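Local coordinates for periplasmic binding protein (Mycobacterium smegmatis, PDB 4MDY) that probably binds iron-containing compounds as the solute-binding component of an ABC transporter, delivering them for import into the mycobacterial cell, at residues G37-D42 with K135-I140; A105-D110 with V122-S127; D160-V165 with L277-V282. All coordinates share one frame; numbering follows the deposited sequence.

Contact 1. Residues G37-D42 with K135-I140; sequences GLTEQD and KDQATI
The hydroxyl of T39 is gripped by two amide groups. NE2 of Q137 donates to T39 OG1 over 3.1 Å; the N-H...O angle of 173° makes the bond nearly straight, and the oxygen lies in the plane of the amide. ND2 of N104 is the second partner of this oxygen. Q137 can span the gap between the backbones because its CG stands anti to the backbone N (chi1 170°) and the chain beyond it is extended. The NE2 that serves T39 is shared with D43 OD2, so the buried Q137 amide has T39 and D43 for its NH2, while OE1 reaches T103 OG1 in a weak bond. The chain segments joined here meet at the C-terminal ends of strands 33-35 and 99-102 of a parallel sheet: 37-42 runs from strand 33-35 into helix 40-46, T103 and N104 follow the adjoining strand 99-102, and helix 134-144 comes after the third strand, 121-123. The side chain of E40 crosses that of Q137 at about a right angle. Its CG lies 3.8 Å from Q137 NE2 and 4.0 Å from Q137 CD, and the carboxylate is stacked against the amide with the planes 29° apart. A bend at chi2 turns the acid back toward its own chain, where E40 OE1 accepts T39 N at 3.2 Å, nearly in line with the C-O bond; E40 OE2 takes the backbone N of N104.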
ATOM      1  N   GLY A  37      10.254  -3.450   6.178  1.00 18.94           N
ATOM      2  CA  GLY A  37       8.967  -2.783   6.360  1.00 20.23           C
ATOM      3  C   GLY A  37       7.787  -3.556   5.797  1.00 20.00           C
ATOM      4  O   GLY A  37       7.926  -4.684   5.341  1.00 21.30           O
ATOM      5  N   LEU A  38       6.628  -2.916   5.792  1.00 20.02           N
ATOM      6  CA  LEU A  38       5.366  -3.589   5.538  1.00 19.95           C
ATOM      7  C   LEU A  38       5.022  -3.833   4.074  1.00 18.87           C
ATOM      8  O   LEU A  38       4.203  -4.705   3.789  1.00 20.03           O
ATOM      9  CB  LEU A  38       4.229  -2.806   6.215  1.00 20.76           C
ATOM     10  CG  LEU A  38       4.368  -2.680   7.738  1.00 22.55           C
ATOM     11  CD1 LEU A  38       3.258  -1.825   8.326  1.00 23.81           C
ATOM     12  CD2 LEU A  38       4.382  -4.060   8.396  1.00 21.74           C
ATOM     13  N   THR A  39       5.627  -3.086   3.145  1.00 17.54           N
ATOM     14  CA  THR A  39       5.227  -3.169   1.728  1.00 16.99           C
ATOM     15  C   THR A  39       6.380  -3.188   0.708  1.00 16.61           C
ATOM     16  O   THR A  39       6.137  -3.365  -0.488  1.00 18.59           O
ATOM     17  CB  THR A  39       4.299  -1.987   1.358  1.00 17.53           C
ATOM     18  OG1 THR A  39       4.967  -0.756   1.650  1.00 16.11           O
ATOM     19  CG2 THR A  39       2.981  -2.043   2.125  1.00 20.83           C
ATOM     20  N   GLU A  40       7.622  -3.029   1.166  1.00 17.20           N
ATOM     21  CA  GLU A  40       8.773  -2.839   0.276  1.00 18.29           C
ATOM     22  C   GLU A  40       9.065  -4.030  -0.632  1.00 17.93           C
ATOM     23  O   GLU A  40       9.705  -3.869  -1.683  1.00 16.01           O
ATOM     24  CB  GLU A  40      10.034  -2.493   1.078  1.00 17.95           C
ATOM     25  CG  GLU A  40       9.972  -1.150   1.788  1.00 19.29           C
ATOM     26  CD  GLU A  40       9.564  -1.264   3.239  1.00 20.09           C
ATOM     27  OE1 GLU A  40       8.551  -1.935   3.504  1.00 21.81           O
ATOM     28  OE2 GLU A  40      10.251  -0.679   4.110  1.00 18.76           O
ATOM     29  N   GLN A  41       8.618  -5.223  -0.233  1.00 16.87           N
ATOM     30  CA  GLN A  41       8.853  -6.406  -1.044  1.00 18.03           C
ATOM     31  C   GLN A  41       8.272  -6.255  -2.444  1.00 16.27           C
ATOM     32  O   GLN A  41       8.826  -6.797  -3.383  1.00 16.80           O
ATOM     33  CB  GLN A  41       8.344  -7.693  -0.367  1.00 18.96           C
ATOM     34  CG  GLN A  41       6.835  -7.873  -0.281  1.00 19.36           C
ATOM     35  CD  GLN A  41       6.236  -7.322   0.997  1.00 20.25           C
ATOM     36  OE1 GLN A  41       6.740  -6.350   1.575  1.00 24.00           O
ATOM     37  NE2 GLN A  41       5.149  -7.931   1.442  1.00 19.51           N
ATOM     38  N   ASP A  42       7.172  -5.518  -2.584  1.00 15.50           N
ATOM     39  CA  ASP A  42       6.562  -5.322  -3.900  1.00 18.29           C
ATOM     40  C   ASP A  42       7.432  -4.430  -4.786  1.00 17.53           C
ATOM     41  O   ASP A  42       7.513  -4.645  -5.987  1.00 18.67           O
ATOM     42  CB  ASP A  42       5.160  -4.727  -3.780  1.00 18.51           C
ATOM     43  CG  ASP A  42       4.107  -5.752  -3.361  1.00 20.75           C
ATOM     44  OD1 ASP A  42       4.454  -6.882  -2.937  1.00 21.36           O
ATOM     45  OD2 ASP A  42       2.911  -5.406  -3.456  1.00 22.67           O
ATOM     46  N   LYS A 135       5.213   6.504  -4.373  1.00 15.80           N
ATOM     47  CA  LYS A 135       6.204   6.846  -5.380  1.00 16.54           C
ATOM     48  C   LYS A 135       7.572   7.190  -4.761  1.00 15.96           C
ATOM     49  O   LYS A 135       8.612   6.867  -5.335  1.00 19.53           O
ATOM     50  CB  LYS A 135       5.699   7.985  -6.267  1.00 17.52           C
ATOM     51  CG  LYS A 135       4.505   7.586  -7.128  1.00 18.60           C
ATOM     52  CD  LYS A 135       4.027   8.757  -7.976  1.00 21.09           C
ATOM     53  CE  LYS A 135       2.810   8.369  -8.798  1.00 23.24           C
ATOM     54  NZ  LYS A 135       2.299   9.502  -9.616  1.00 24.59           N
ATOM     55  N   ASP A 136       7.568   7.839  -3.598  1.00 16.01           N
ATOM     56  CA  ASP A 136       8.819   8.189  -2.925  1.00 18.03           C
ATOM     57  C   ASP A 136       9.534   6.911  -2.498  1.00 16.07           C
ATOM     58  O   ASP A 136      10.739   6.754  -2.683  1.00 17.49           O
ATOM     59  CB  ASP A 136       8.561   9.044  -1.688  1.00 20.83           C
ATOM     60  CG  ASP A 136       8.021  10.412  -2.014  1.00 24.51           C
ATOM     61  OD1 ASP A 136       8.034  10.816  -3.201  1.00 31.57           O
ATOM     62  OD2 ASP A 136       7.578  11.087  -1.060  1.00 24.93           O
ATOM     63  N   GLN A 137       8.772   5.992  -1.929  1.00 16.41           N
ATOM     64  CA  GLN A 137       9.321   4.701  -1.536  1.00 15.10           C
ATOM     65  C   GLN A 137       9.863   3.910  -2.733  1.00 14.19           C
ATOM     66  O   GLN A 137      10.955   3.346  -2.668  1.00 15.64           O
ATOM     67  CB  GLN A 137       8.261   3.897  -0.788  1.00 15.01           C
ATOM     68  CG  GLN A 137       8.640   2.455  -0.555  1.00 15.89           C
ATOM     69  CD  GLN A 137       7.676   1.772   0.390  1.00 17.30           C
ATOM     70  OE1 GLN A 137       7.400   2.277   1.477  1.00 17.53           O
ATOM     71  NE2 GLN A 137       7.150   0.625  -0.024  1.00 16.53           N
ATOM     72  N   ALA A 138       9.096   3.849  -3.819  1.00 13.61           N
ATOM     73  CA  ALA A 138       9.526   3.119  -5.007  1.00 14.19           C
ATOM     74  C   ALA A 138      10.793   3.737  -5.575  1.00 15.06           C
ATOM     75  O   ALA A 138      11.742   3.034  -5.900  1.00 12.86           O
ATOM     76  CB  ALA A 138       8.428   3.121  -6.059  1.00 15.73           C
ATOM     77  N   THR A 139      10.814   5.062  -5.678  1.00 14.64           N
ATOM     78  CA  THR A 139      11.961   5.746  -6.259  1.00 16.20           C
ATOM     79  C   THR A 139      13.275   5.496  -5.505  1.00 14.32           C
ATOM     80  O   THR A 139      14.281   5.166  -6.125  1.00 17.07           O
ATOM     81  CB  THR A 139      11.703   7.256  -6.400  1.00 18.62           C
ATOM     82  OG1 THR A 139      10.555   7.448  -7.238  1.00 21.16           O
ATOM     83  CG2 THR A 139      12.896   7.949  -7.042  1.00 19.69           C
ATOM     84  N   ILE A 140      13.276   5.648  -4.186  1.00 14.26           N
ATOM     85  CA  ILE A 140      14.515   5.450  -3.435  1.00 15.65           C
ATOM     86  C   ILE A 140      14.967   3.984  -3.493  1.00 16.13           C
ATOM     87  O   ILE A 140      16.153   3.723  -3.588  1.00 15.26           O
ATOM     88  CB  ILE A 140      14.427   5.959  -1.983  1.00 17.12           C
ATOM     89  CG1 ILE A 140      15.827   6.106  -1.387  1.00 18.41           C
ATOM     90  CG2 ILE A 140      13.569   5.044  -1.119  1.00 18.02           C
ATOM     91  CD1 ILE A 140      15.844   6.793  -0.038  1.00 19.43           C
TER

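Contact 2. Residues A105-D110 with V122-S127; sequences AGLDAD and VAQTGS
NE2 of Q124 donates to the backbone carbonyl O of L107 over 3.0 Å. An N-H...O angle of 169° shows that the bond is nearly straight, and the acceptor lies in the plane of the Q124 amide, although the nitrogen itself is tilted 25° from the plane of the L107 carbonyl. The other end of the same amide rests on the leucine side chain, with Q124 OE1 3.6 Å from L107 CB. A second, apolar touch runs beside it: L107 CD2 packs on A123 CB at 3.7 Å and lies 4.1 Å from A123 CA. One residue therefore offers its carbonyl to Q124 and a methyl group to A123.

The torsions account for this division. CG of Q124 sits between its backbone N and carbonyl carbon (chi1 65°), and a further bend at chi2 swings the amide across to the 105-110 chain. In L107, CG is anti to the backbone N, and chi1 and chi2 together bring CD2 to A123.

Further out, I87, Y112 and L115 pack on the L107 side chain, the last two coming from helix 109-116, whose N-cap is D108. A129 and E132 touch Q124, and the backbone of Q124 is bonded to that of A20. V122 pairs with I100 and A102 of the neighbouring strand. The contact thus belongs to the beta-alpha-beta unit of strand 99-102, helix 109-116 and strand 121-123, tying the entry to the helix to A123 and Q124 of the 122-127 segment.

Because a carbonyl can only accept, the bond requires the nitrogen of the buried Q124 amide to face L107 O, which fixes the flip of the amide and leaves its oxygen beside the L107 methylene.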
ATOM      1  N   ALA A 105       8.653   1.007   7.946  1.00 20.77           N
ATOM      2  CA  ALA A 105       8.971   0.132   9.073  1.00 21.15           C
ATOM      3  C   ALA A 105       8.921   0.830  10.449  1.00 23.07           C
ATOM      4  O   ALA A 105       9.230   0.206  11.468  1.00 23.92           O
ATOM      5  CB  ALA A 105      10.350  -0.472   8.847  1.00 22.84           C
ATOM      6  N   GLY A 106       8.532   2.104  10.482  1.00 21.33           N
ATOM      7  CA  GLY A 106       8.525   2.880  11.723  1.00 22.95           C
ATOM      8  C   GLY A 106       9.921   3.212  12.227  1.00 24.17           C
ATOM      9  O   GLY A 106      10.133   3.411  13.421  1.00 25.24           O
ATOM     10  N   LEU A 107      10.868   3.306  11.304  1.00 25.35           N
ATOM     11  CA  LEU A 107      12.263   3.530  11.644  1.00 25.88           C
ATOM     12  C   LEU A 107      12.464   4.876  12.338  1.00 26.54           C
ATOM     13  O   LEU A 107      11.949   5.893  11.876  1.00 27.03           O
ATOM     14  CB  LEU A 107      13.103   3.468  10.369  1.00 25.74           C
ATOM     15  CG  LEU A 107      14.607   3.276  10.492  1.00 29.15           C
ATOM     16  CD1 LEU A 107      14.924   1.939  11.149  1.00 30.35           C
ATOM     17  CD2 LEU A 107      15.240   3.366   9.112  1.00 30.65           C
ATOM     18  N   ASP A 108      13.194   4.877  13.454  1.00 28.15           N
ATOM     19  CA  ASP A 108      13.693   6.130  14.044  1.00 29.97           C
ATOM     20  C   ASP A 108      15.221   6.221  13.920  1.00 27.67           C
ATOM     21  O   ASP A 108      15.865   5.295  13.428  1.00 25.80           O
ATOM     22  CB  ASP A 108      13.206   6.322  15.497  1.00 29.55           C
ATOM     23  CG  ASP A 108      13.575   5.173  16.413  1.00 30.70           C
ATOM     24  OD1 ASP A 108      14.665   4.589  16.264  1.00 28.20           O
ATOM     25  OD2 ASP A 108      12.763   4.864  17.307  1.00 37.98           O
ATOM     26  N   ALA A 109      15.790   7.350  14.334  1.00 27.06           N
ATOM     27  CA  ALA A 109      17.225   7.603  14.176  1.00 26.82           C
ATOM     28  C   ALA A 109      18.092   6.573  14.887  1.00 26.35           C
ATOM     29  O   ALA A 109      19.128   6.159  14.370  1.00 26.53           O
ATOM     30  CB  ALA A 109      17.573   8.997  14.673  1.00 27.44           C
ATOM     31  N   ASP A 110      17.669   6.173  16.081  1.00 28.11           N
ATOM     32  CA  ASP A 110      18.399   5.177  16.865  1.00 30.76           C
ATOM     33  C   ASP A 110      18.447   3.846  16.117  1.00 27.36           C
ATOM     34  O   ASP A 110      19.516   3.283  15.911  1.00 26.75           O
ATOM     35  CB  ASP A 110      17.733   4.993  18.234  1.00 35.60           C
ATOM     36  CG  ASP A 110      18.423   3.942  19.088  1.00 42.06           C
ATOM     37  OD1 ASP A 110      19.670   3.978  19.193  1.00 43.99           O
ATOM     38  OD2 ASP A 110      17.713   3.080  19.659  1.00 55.36           O
ATOM     39  N   VAL A 122      18.223   1.742   3.885  1.00 19.15           N
ATOM     40  CA  VAL A 122      17.419   2.738   3.175  1.00 19.60           C
ATOM     41  C   VAL A 122      16.215   3.089   4.037  1.00 18.34           C
ATOM     42  O   VAL A 122      15.363   2.231   4.305  1.00 17.75           O
ATOM     43  CB  VAL A 122      16.922   2.217   1.805  1.00 19.87           C
ATOM     44  CG1 VAL A 122      16.217   3.335   1.035  1.00 19.78           C
ATOM     45  CG2 VAL A 122      18.068   1.649   0.984  1.00 21.51           C
ATOM     46  N   ALA A 123      16.153   4.350   4.461  1.00 19.92           N
ATOM     47  CA  ALA A 123      15.078   4.863   5.303  1.00 21.09           C
ATOM     48  C   ALA A 123      14.034   5.630   4.503  1.00 19.97           C
ATOM     49  O   ALA A 123      14.228   5.948   3.321  1.00 18.81           O
ATOM     50  CB  ALA A 123      15.650   5.773   6.385  1.00 21.07           C
ATOM     51  N   GLN A 124      12.932   5.939   5.175  1.00 20.31           N
ATOM     52  CA  GLN A 124      11.925   6.844   4.642  1.00 21.07           C
ATOM     53  C   GLN A 124      12.589   8.159   4.215  1.00 21.34           C
ATOM     54  O   GLN A 124      13.631   8.552   4.755  1.00 19.56           O
ATOM     55  CB  GLN A 124      10.813   7.102   5.664  1.00 20.84           C
ATOM     56  CG  GLN A 124      11.241   7.847   6.928  1.00 21.91           C
ATOM     57  CD  GLN A 124      11.667   6.933   8.066  1.00 23.74           C
ATOM     58  OE1 GLN A 124      12.160   5.822   7.848  1.00 22.41           O
ATOM     59  NE2 GLN A 124      11.476   7.401   9.289  1.00 24.16           N
ATOM     60  N   THR A 125      12.002   8.823   3.238  1.00 23.05           N
ATOM     61  CA  THR A 125      12.644  10.003   2.650  1.00 25.53           C
ATOM     62  C   THR A 125      12.415  11.259   3.475  1.00 26.06           C
ATOM     63  O   THR A 125      13.275  12.143   3.516  1.00 30.17           O
ATOM     64  CB  THR A 125      12.148  10.251   1.214  1.00 27.54           C
ATOM     65  OG1 THR A 125      10.723  10.206   1.189  1.00 31.73           O
ATOM     66  CG2 THR A 125      12.669   9.194   0.280  1.00 27.28           C
ATOM     67  N   GLY A 126      11.258  11.341   4.124  1.00 25.82           N
ATOM     68  CA  GLY A 126      10.876  12.524   4.882  1.00 29.35           C
ATOM     69  C   GLY A 126      10.413  12.182   6.284  1.00 29.27           C
ATOM     70  O   GLY A 126      10.996  11.327   6.945  1.00 29.13           O
ATOM     71  N   SER A 127       9.346  12.838   6.723  1.00 30.98           N
ATOM     72  CA  SER A 127       8.911  12.786   8.121  1.00 34.45           C
ATOM     73  C   SER A 127       7.835  11.734   8.438  1.00 34.77           C
ATOM     74  O   SER A 127       7.327  11.696   9.559  1.00 35.08           O
ATOM     75  CB  SER A 127       8.404  14.169   8.526  1.00 38.80           C
ATOM     76  OG  SER A 127       7.282  14.532   7.744  1.00 43.60           O
TER

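Contact 3. Residues D160-V165 with L277-V282; sequences DRFTTV and LSYPVV
Aromatic packing dominates: the ring of F162 points its edge at the face of Y279 in an offset edge-to-face pair, with centroids 5.4 Å apart and planes at 86°. F162 CZ makes the closest approach, 3.6 Å from Y279 CD1, and F162 CE2 lies 3.9 Å from Y279 CG. A chi1 of -64° sets CG of F162 beside the backbone N, and the ring extends so that its CZ and CE2 edge meets Y279. W134 forms another edge-to-face pair with Y279.

Aliphatic packing is lighter, with V282 CG1 at the edge of the F162 ring, 4.3 Å from CE1. In the fold, 160-165 belongs to the long helix 148-168, which joins the two lobes as in other binding proteins with a single linking helix; 279-282 belong to the C-terminal helix 279-294, so the pair packs these two helices together.

The polar component is weaker across the two segments. R161, bent at chi2 and chi3, brings NH1 to 3.9 Å from both P280 O and P280 CB, too far for a hydrogen bond, with P280 O lying oblique to the guanidinium. Its charge is met one turn further on, where NH2 forms a salt bridge with D284 OD1.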
ATOM      1  N   ASP A 160      -0.454   5.524 -15.950  1.00 23.57           N
ATOM      2  CA  ASP A 160      -1.119   5.299 -17.236  1.00 26.05           C
ATOM      3  C   ASP A 160      -2.317   4.358 -17.133  1.00 23.90           C
ATOM      4  O   ASP A 160      -3.326   4.579 -17.793  1.00 25.32           O
ATOM      5  CB  ASP A 160      -0.131   4.755 -18.275  1.00 29.19           C
ATOM      6  CG  ASP A 160       0.901   5.790 -18.712  1.00 30.78           C
ATOM      7  OD1 ASP A 160       0.735   6.996 -18.420  1.00 37.77           O
ATOM      8  OD2 ASP A 160       1.891   5.389 -19.356  1.00 35.31           O
ATOM      9  N   ARG A 161      -2.208   3.308 -16.326  1.00 21.29           N
ATOM     10  CA  ARG A 161      -3.359   2.421 -16.080  1.00 22.76           C
ATOM     11  C   ARG A 161      -4.569   3.190 -15.550  1.00 21.36           C
ATOM     12  O   ARG A 161      -5.677   3.021 -16.053  1.00 23.90           O
ATOM     13  CB  ARG A 161      -3.007   1.293 -15.103  1.00 23.84           C
ATOM     14  CG  ARG A 161      -2.085   0.212 -15.656  1.00 28.19           C
ATOM     15  CD  ARG A 161      -2.662  -0.532 -16.856  1.00 31.83           C
ATOM     16  NE  ARG A 161      -3.964  -1.153 -16.580  1.00 36.96           N
ATOM     17  CZ  ARG A 161      -4.144  -2.306 -15.933  1.00 40.32           C
ATOM     18  NH1 ARG A 161      -3.113  -3.009 -15.466  1.00 41.83           N
ATOM     19  NH2 ARG A 161      -5.378  -2.763 -15.750  1.00 39.08           N
ATOM     20  N   PHE A 162      -4.364   4.040 -14.545  1.00 20.28           N
ATOM     21  CA  PHE A 162      -5.470   4.821 -13.978  1.00 22.77           C
ATOM     22  C   PHE A 162      -6.006   5.883 -14.949  1.00 24.91           C
ATOM     23  O   PHE A 162      -7.215   6.109 -15.011  1.00 25.50           O
ATOM     24  CB  PHE A 162      -5.068   5.434 -12.633  1.00 24.24           C
ATOM     25  CG  PHE A 162      -4.777   4.407 -11.573  1.00 25.38           C
ATOM     26  CD1 PHE A 162      -5.706   3.407 -11.279  1.00 27.32           C
ATOM     27  CD2 PHE A 162      -3.580   4.420 -10.878  1.00 25.54           C
ATOM     28  CE1 PHE A 162      -5.445   2.447 -10.311  1.00 26.82           C
ATOM     29  CE2 PHE A 162      -3.317   3.466  -9.907  1.00 27.05           C
ATOM     30  CZ  PHE A 162      -4.247   2.477  -9.624  1.00 25.67           C
ATOM     31  N   THR A 163      -5.111   6.516 -15.704  1.00 25.92           N
ATOM     32  CA  THR A 163      -5.503   7.439 -16.783  1.00 28.56           C
ATOM     33  C   THR A 163      -6.401   6.732 -17.801  1.00 27.86           C
ATOM     34  O   THR A 163      -7.377   7.302 -18.276  1.00 31.13           O
ATOM     35  CB  THR A 163      -4.263   8.008 -17.509  1.00 31.82           C
ATOM     36  OG1 THR A 163      -3.636   8.995 -16.680  1.00 32.95           O
ATOM     37  CG2 THR A 163      -4.638   8.660 -18.850  1.00 35.73           C
ATOM     38  N   THR A 164      -6.060   5.490 -18.125  1.00 25.94           N
ATOM     39  CA  THR A 164      -6.829   4.700 -19.077  1.00 27.00           C
ATOM     40  C   THR A 164      -8.212   4.339 -18.516  1.00 27.05           C
ATOM     41  O   THR A 164      -9.186   4.288 -19.267  1.00 26.71           O
ATOM     42  CB  THR A 164      -6.064   3.424 -19.485  1.00 28.42           C
ATOM     43  OG1 THR A 164      -4.881   3.794 -20.200  1.00 31.88           O
ATOM     44  CG2 THR A 164      -6.906   2.531 -20.373  1.00 30.23           C
ATOM     45  N   VAL A 165      -8.296   4.094 -17.207  1.00 26.81           N
ATOM     46  CA  VAL A 165      -9.586   3.813 -16.560  1.00 25.22           C
ATOM     47  C   VAL A 165     -10.531   5.003 -16.755  1.00 26.10           C
ATOM     48  O   VAL A 165     -11.710   4.831 -17.079  1.00 24.82           O
ATOM     49  CB  VAL A 165      -9.433   3.507 -15.053  1.00 25.10           C
ATOM     50  CG1 VAL A 165     -10.795   3.453 -14.370  1.00 26.28           C
ATOM     51  CG2 VAL A 165      -8.695   2.189 -14.844  1.00 25.79           C
ATOM     52  N   LEU A 277       3.302  -3.357  -8.085  1.00 17.57           N
ATOM     53  CA  LEU A 277       2.675  -4.606  -8.489  1.00 16.49           C
ATOM     54  C   LEU A 277       1.213  -4.700  -8.076  1.00 16.73           C
ATOM     55  O   LEU A 277       0.437  -5.380  -8.747  1.00 19.28           O
ATOM     56  CB  LEU A 277       3.449  -5.807  -7.933  1.00 17.31           C
ATOM     57  CG  LEU A 277       4.870  -6.001  -8.459  1.00 16.92           C
ATOM     58  CD1 LEU A 277       5.507  -7.225  -7.811  1.00 18.54           C
ATOM     59  CD2 LEU A 277       4.884  -6.136  -9.973  1.00 18.88           C
ATOM     60  N   SER A 278       0.825  -4.031  -6.991  1.00 13.89           N
ATOM     61  CA  SER A 278      -0.542  -4.169  -6.488  1.00 15.19           C
ATOM     62  C   SER A 278      -1.522  -3.219  -7.183  1.00 15.73           C
ATOM     63  O   SER A 278      -2.685  -3.572  -7.413  1.00 17.66           O
ATOM     64  CB  SER A 278      -0.594  -4.019  -4.966  1.00 15.56           C
ATOM     65  OG  SER A 278      -0.771  -2.683  -4.541  1.00 15.08           O
ATOM     66  N   TYR A 279      -1.060  -2.025  -7.531  1.00 15.39           N
ATOM     67  CA  TYR A 279      -1.951  -1.054  -8.166  1.00 16.69           C
ATOM     68  C   TYR A 279      -2.550  -1.504  -9.513  1.00 18.03           C
ATOM     69  O   TYR A 279      -3.703  -1.174  -9.793  1.00 20.56           O
ATOM     70  CB  TYR A 279      -1.285   0.323  -8.308  1.00 17.79           C
ATOM     71  CG  TYR A 279      -1.543   1.287  -7.162  1.00 18.40           C
ATOM     72  CD1 TYR A 279      -2.797   1.378  -6.544  1.00 21.01           C
ATOM     73  CD2 TYR A 279      -0.537   2.141  -6.720  1.00 19.14           C
ATOM     74  CE1 TYR A 279      -3.021   2.264  -5.500  1.00 19.42           C
ATOM     75  CE2 TYR A 279      -0.756   3.036  -5.691  1.00 18.62           C
ATOM     76  CZ  TYR A 279      -1.995   3.100  -5.085  1.00 20.17           C
ATOM     77  OH  TYR A 279      -2.196   3.996  -4.065  1.00 23.06           O
ATOM     78  N   PRO A 280      -1.784  -2.238 -10.349  1.00 18.08           N
ATOM     79  CA  PRO A 280      -2.389  -2.871 -11.531  1.00 17.71           C
ATOM     80  C   PRO A 280      -3.585  -3.768 -11.205  1.00 18.32           C
ATOM     81  O   PRO A 280      -4.546  -3.802 -11.975  1.00 18.60           O
ATOM     82  CB  PRO A 280      -1.228  -3.675 -12.130  1.00 17.23           C
ATOM     83  CG  PRO A 280      -0.027  -2.852 -11.784  1.00 19.15           C
ATOM     84  CD  PRO A 280      -0.311  -2.328 -10.395  1.00 19.15           C
ATOM     85  N   VAL A 281      -3.543  -4.465 -10.072  1.00 18.66           N
ATOM     86  CA  VAL A 281      -4.691  -5.276  -9.628  1.00 18.46           C
ATOM     87  C   VAL A 281      -5.904  -4.387  -9.314  1.00 17.79           C
ATOM     88  O   VAL A 281      -7.043  -4.741  -9.632  1.00 18.85           O
ATOM     89  CB  VAL A 281      -4.337  -6.139  -8.398  1.00 19.81           C
ATOM     90  CG1 VAL A 281      -5.574  -6.833  -7.834  1.00 20.57           C
ATOM     91  CG2 VAL A 281      -3.265  -7.155  -8.757  1.00 22.61           C
ATOM     92  N   VAL A 282      -5.651  -3.229  -8.704  1.00 18.83           N
ATOM     93  CA  VAL A 282      -6.705  -2.256  -8.417  1.00 17.57           C
ATOM     94  C   VAL A 282      -7.294  -1.730  -9.727  1.00 18.39           C
ATOM     95  O   VAL A 282      -8.516  -1.640  -9.863  1.00 17.97           O
ATOM     96  CB  VAL A 282      -6.188  -1.088  -7.542  1.00 17.60           C
ATOM     97  CG1 VAL A 282      -7.281  -0.055  -7.296  1.00 17.10           C
ATOM     98  CG2 VAL A 282      -5.623  -1.605  -6.218  1.00 18.56           C
TER

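In the fold
From the N terminus, the chain leaves strand 33-35 through 37-42, and contact 1 closes a loop of 92 intervening residues when helix 134-144 returns to it. Contact 2 lies wholly within that loop, bridging 11 residues that hold most of helix 109-116 in a beta-alpha-beta unit. The two touch where I140 CD1 packs on V122 CG1 at 3.6 Å, and both adjoin the three-stranded sheet of 33-35, 99-102 and 121-123. Contact 3 follows in series: 160-165, on the linking helix, waits 111 residues, through the other lobe, for 277-282. It abuts contact 1, D42 O lying 3.7 Å from L277 CD1, but stays about 15 Å from contact 2 between nearest atoms.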